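Local coordinates for protein thymidylate synthase A (Bacillus subtilis, PDB 1BKP) that catalyses, as a homodimer, the reductive methylation of dUMP to dTMP, with 5,10-methylenetetrahydrofolate as both methyl donor and reductant, at residues R225-R236 / D270-V278. Residues are numbered along the deposited sequence; the frame is centred on the assembly and turned at random.
Sequences RHIDNLKIQMER and DKLLFEVAV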
loop_
_atom_site.group_PDB
_atom_site.type_symbol
_atom_site.label_atom_id
_atom_site.label_comp_id
_atom_site.label_asym_id
_atom_site.label_seq_id
_atom_site.Cartn_x
_atom_site.Cartn_y
_atom_site.Cartn_z
ATOM N N ARG A 225 3.559 12.910 25.059
ATOM C CA ARG A 225 4.705 12.923 26.018
ATOM C C ARG A 225 6.001 12.494 25.420
ATOM O O ARG A 225 7.034 12.456 26.125
ATOM C CB ARG A 225 4.421 12.048 27.231
ATOM C CG ARG A 225 3.298 12.589 28.068
ATOM C CD ARG A 225 3.019 11.637 29.270
ATOM N NE ARG A 225 1.953 12.154 30.112
ATOM C CZ ARG A 225 1.523 11.579 31.242
ATOM N NH1 ARG A 225 2.057 10.450 31.710
ATOM N NH2 ARG A 225 0.524 12.150 31.900
ATOM N N HIS A 226 5.984 12.044 24.155
ATOM C CA HIS A 226 7.272 11.669 23.564
ATOM C C HIS A 226 7.920 12.848 22.892
ATOM O O HIS A 226 9.066 12.783 22.537
ATOM C CB HIS A 226 7.113 10.501 22.579
ATOM C CG HIS A 226 6.766 9.230 23.258
ATOM N ND1 HIS A 226 6.187 8.173 22.615
ATOM C CD2 HIS A 226 6.828 8.887 24.573
ATOM C CE1 HIS A 226 5.894 7.211 23.492
ATOM N NE2 HIS A 226 6.280 7.618 24.691
ATOM N N ILE A 227 7.154 13.942 22.747
ATOM C CA ILE A 227 7.622 15.121 22.036
ATOM C C ILE A 227 8.945 15.756 22.548
ATOM O O ILE A 227 9.841 16.080 21.751
ATOM C CB ILE A 227 6.470 16.118 21.907
ATOM C CG1 ILE A 227 5.454 15.584 20.878
ATOM C CG2 ILE A 227 7.037 17.525 21.439
ATOM C CD1 ILE A 227 4.225 16.329 20.944
ATOM N N ASP A 228 9.044 15.984 23.867
ATOM C CA ASP A 228 10.280 16.555 24.361
ATOM C C ASP A 228 11.521 15.793 23.975
ATOM O O ASP A 228 12.504 16.414 23.574
ATOM C CB ASP A 228 10.300 16.816 25.881
ATOM C CG ASP A 228 11.722 17.320 26.352
ATOM O OD1 ASP A 228 12.192 18.402 25.866
ATOM O OD2 ASP A 228 12.409 16.598 27.142
ATOM N N ASN A 229 11.510 14.460 24.111
ATOM C CA ASN A 229 12.689 13.642 23.764
ATOM C C ASN A 229 12.949 13.743 22.255
ATOM O O ASN A 229 14.101 13.801 21.842
ATOM C CB ASN A 229 12.471 12.154 24.033
ATOM C CG ASN A 229 12.735 11.759 25.476
ATOM O OD1 ASN A 229 13.266 12.520 26.267
ATOM N ND2 ASN A 229 12.253 10.585 25.843
ATOM N N LEU A 230 11.881 13.850 21.433
ATOM C CA LEU A 230 12.105 13.870 19.982
ATOM C C LEU A 230 12.775 15.190 19.605
ATOM O O LEU A 230 13.584 15.266 18.663
ATOM C CB LEU A 230 10.761 13.682 19.213
ATOM C CG LEU A 230 10.140 12.317 19.317
ATOM C CD1 LEU A 230 8.701 12.319 18.683
ATOM C CD2 LEU A 230 11.101 11.351 18.599
ATOM N N LYS A 231 12.394 16.239 20.328
ATOM C CA LYS A 231 12.971 17.576 20.114
ATOM C C LYS A 231 14.447 17.469 20.446
ATOM O O LYS A 231 15.257 18.087 19.782
ATOM C CB LYS A 231 12.299 18.631 21.017
ATOM C CG LYS A 231 10.961 19.166 20.430
ATOM C CD LYS A 231 10.477 20.261 21.386
ATOM C CE LYS A 231 9.033 20.653 21.171
ATOM N NZ LYS A 231 8.930 21.672 20.111
ATOM N N ILE A 232 14.793 16.760 21.530
ATOM C CA ILE A 232 16.210 16.525 21.851
ATOM C C ILE A 232 16.896 15.791 20.719
ATOM O O ILE A 232 17.943 16.246 20.221
ATOM C CB ILE A 232 16.375 15.656 23.140
ATOM C CG1 ILE A 232 16.034 16.492 24.364
ATOM C CG2 ILE A 232 17.863 15.035 23.273
ATOM C CD1 ILE A 232 15.948 15.539 25.593
ATOM N N GLN A 233 16.335 14.656 20.280
ATOM C CA GLN A 233 16.937 13.906 19.186
ATOM C C GLN A 233 17.234 14.727 17.973
ATOM O O GLN A 233 18.174 14.496 17.286
ATOM C CB GLN A 233 16.008 12.805 18.689
ATOM C CG GLN A 233 16.333 11.558 19.272
ATOM C CD GLN A 233 15.468 10.459 18.791
ATOM O OE1 GLN A 233 14.387 10.225 19.378
ATOM N NE2 GLN A 233 15.949 9.719 17.734
ATOM N N MET A 234 16.335 15.624 17.635
ATOM C CA MET A 234 16.505 16.423 16.479
ATOM C C MET A 234 17.670 17.362 16.519
ATOM O O MET A 234 18.118 17.759 15.471
ATOM C CB MET A 234 15.222 17.157 16.139
ATOM C CG MET A 234 14.257 16.192 15.406
ATOM S SD MET A 234 12.779 16.966 14.911
ATOM C CE MET A 234 12.140 17.797 16.421
ATOM N N GLU A 235 18.069 17.815 17.700
ATOM C CA GLU A 235 19.188 18.740 17.825
ATOM C C GLU A 235 20.495 18.018 18.016
ATOM O O GLU A 235 21.521 18.644 18.126
ATOM C CB GLU A 235 19.040 19.659 19.066
ATOM C CG GLU A 235 17.850 20.623 19.125
ATOM C CD GLU A 235 17.626 21.250 20.577
ATOM O OE1 GLU A 235 18.547 21.265 21.462
ATOM O OE2 GLU A 235 16.498 21.749 20.829
ATOM N N ARG A 236 20.460 16.706 18.073
ATOM C CA ARG A 236 21.705 15.962 18.262
ATOM C C ARG A 236 22.607 15.826 17.051
ATOM O O ARG A 236 22.192 15.975 15.878
ATOM C CB ARG A 236 21.345 14.574 18.818
ATOM C CG ARG A 236 21.734 14.445 20.230
ATOM C CD ARG A 236 20.698 13.934 21.158
ATOM N NE ARG A 236 20.651 12.527 21.323
ATOM C CZ ARG A 236 20.509 11.755 22.432
ATOM N NH1 ARG A 236 20.429 12.093 23.745
ATOM N NH2 ARG A 236 20.187 10.509 22.128
ATOM N N ASP A 270 23.191 9.113 23.140
ATOM C CA ASP A 270 22.802 8.482 24.416
ATOM C C ASP A 270 21.332 8.081 24.559
ATOM O O ASP A 270 20.412 8.680 23.929
ATOM C CB ASP A 270 23.244 9.404 25.550
ATOM C CG ASP A 270 24.800 9.518 25.663
ATOM O OD1 ASP A 270 25.531 8.631 25.162
ATOM O OD2 ASP A 270 25.290 10.474 26.282
ATOM N N LYS A 271 21.068 7.201 25.524
ATOM C CA LYS A 271 19.751 6.665 25.706
ATOM C C LYS A 271 18.762 7.654 26.167
ATOM O O LYS A 271 19.067 8.497 27.051
ATOM C CB LYS A 271 19.832 5.533 26.736
ATOM C CG LYS A 271 18.509 4.883 27.027
ATOM C CD LYS A 271 18.610 3.528 26.453
ATOM C CE LYS A 271 17.448 2.682 26.839
ATOM N NZ LYS A 271 17.334 1.661 25.753
ATOM N N LEU A 272 17.583 7.577 25.598
ATOM C CA LEU A 272 16.470 8.453 25.997
ATOM C C LEU A 272 15.397 7.494 26.461
ATOM O O LEU A 272 15.180 6.505 25.794
ATOM C CB LEU A 272 15.895 9.164 24.748
ATOM C CG LEU A 272 16.817 10.179 24.090
ATOM C CD1 LEU A 272 16.370 10.428 22.638
ATOM C CD2 LEU A 272 16.819 11.478 24.962
ATOM N N LEU A 273 14.678 7.811 27.539
ATOM C CA LEU A 273 13.653 6.912 28.056
ATOM C C LEU A 273 12.283 7.492 27.604
ATOM O O LEU A 273 12.005 8.632 27.827
ATOM C CB LEU A 273 13.660 6.925 29.616
ATOM C CG LEU A 273 14.712 6.025 30.358
ATOM C CD1 LEU A 273 15.919 5.931 29.644
ATOM C CD2 LEU A 273 14.998 6.500 31.784
ATOM N N PHE A 274 11.490 6.698 26.928
ATOM C CA PHE A 274 10.162 7.129 26.490
ATOM C C PHE A 274 9.104 6.445 27.362
ATOM O O PHE A 274 9.081 5.227 27.528
ATOM C CB PHE A 274 9.983 6.654 25.044
ATOM C CG PHE A 274 10.871 7.343 24.075
ATOM C CD1 PHE A 274 10.459 8.562 23.476
ATOM C CD2 PHE A 274 12.102 6.812 23.730
ATOM C CE1 PHE A 274 11.210 9.249 22.572
ATOM C CE2 PHE A 274 12.896 7.517 22.788
ATOM C CZ PHE A 274 12.440 8.728 22.215
ATOM N N GLU A 275 8.235 7.255 27.916
ATOM C CA GLU A 275 7.105 6.833 28.733
ATOM C C GLU A 275 6.299 5.777 27.987
ATOM O O GLU A 275 6.050 5.906 26.794
ATOM C CB GLU A 275 6.199 8.056 28.954
ATOM C CG GLU A 275 6.857 9.433 29.481
ATOM C CD GLU A 275 8.026 10.125 28.640
ATOM O OE1 GLU A 275 8.187 10.025 27.390
ATOM O OE2 GLU A 275 8.817 10.832 29.303
ATOM N N VAL A 276 5.888 4.741 28.700
ATOM C CA VAL A 276 5.072 3.645 28.161
ATOM C C VAL A 276 3.569 4.002 28.059
ATOM O O VAL A 276 2.982 4.487 29.042
ATOM C CB VAL A 276 5.112 2.409 29.092
ATOM C CG1 VAL A 276 5.931 1.334 28.500
ATOM C CG2 VAL A 276 5.708 2.785 30.412
ATOM N N ALA A 277 2.955 3.719 26.904
ATOM C CA ALA A 277 1.523 3.961 26.692
ATOM C C ALA A 277 0.886 2.594 26.449
ATOM O O ALA A 277 1.172 1.933 25.430
ATOM C CB ALA A 277 1.277 4.915 25.491
ATOM N N VAL A 278 0.027 2.199 27.389
ATOM C CA VAL A 278 -0.665 0.905 27.399
ATOM C C VAL A 278 -2.052 0.878 26.676
ATOM O O VAL A 278 -3.075 1.156 27.309
ATOM C CB VAL A 278 -0.801 0.425 28.907
ATOM C CG1 VAL A 278 -1.480 -0.915 29.004
ATOM C CG2 VAL A 278 0.553 0.317 29.569
ATOM O OXT VAL A 278 -2.135 0.554 25.480
#
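The extended C-terminal segment 270-278 runs antiparallel along helix 227-235, with the CA atoms of His226 and Phe274 6.1 Å apart and those of Asn229 and Leu272 6.8 Å apart. Three side chains of the helical segment, spread from its beginning to its end, each donate a hydrogen bond to a backbone carbonyl of the tail. His226 NE2 meets Glu275 O at 2.7 Å, nearly straight (168°), in the ring plane and on a carbonyl lone pair. Phe274 turns its edge to the face of this imidazole in a T-shaped pair, planes at 86°, and the two contacts together help hold the ring's rotation. The Glu275 carboxylate folds back beside His226 CD2, OE1 lying 3.0 Å from Arg225 O without a hydrogen bond. Asn229 ND2 reaches Leu273 O at 2.8 Å in a more bent bond, the donor well above the carbonyl plane, and sits over one face of the Phe274 ring, towards its rim. Arg236, its chain bent at chi2 and chi3, brings NH2 across to 2.6 Å from Asp270 O. Leu272 fits between Asn229, Ile232, Gln233 and Arg236: CD1 packs 3.6 Å from Gln233 CG and lies over one guanidinium face. Arg236 NH2 and Gln233 NE2 also hydrogen-bond to Thr59, through its O and OG1 respectively. The contact thus lays along a helix the C-terminal tail that in thymidylate synthases closes over the active site when ligands bind, probably here too; it leads to Ala277, predicted to bind the folate, which touches Tyr223 of strand 209-223. Behind, Leu230 and Met234 pack on helix 3-17, and Ile227 and Leu230 meet Val222 of strand 209-223.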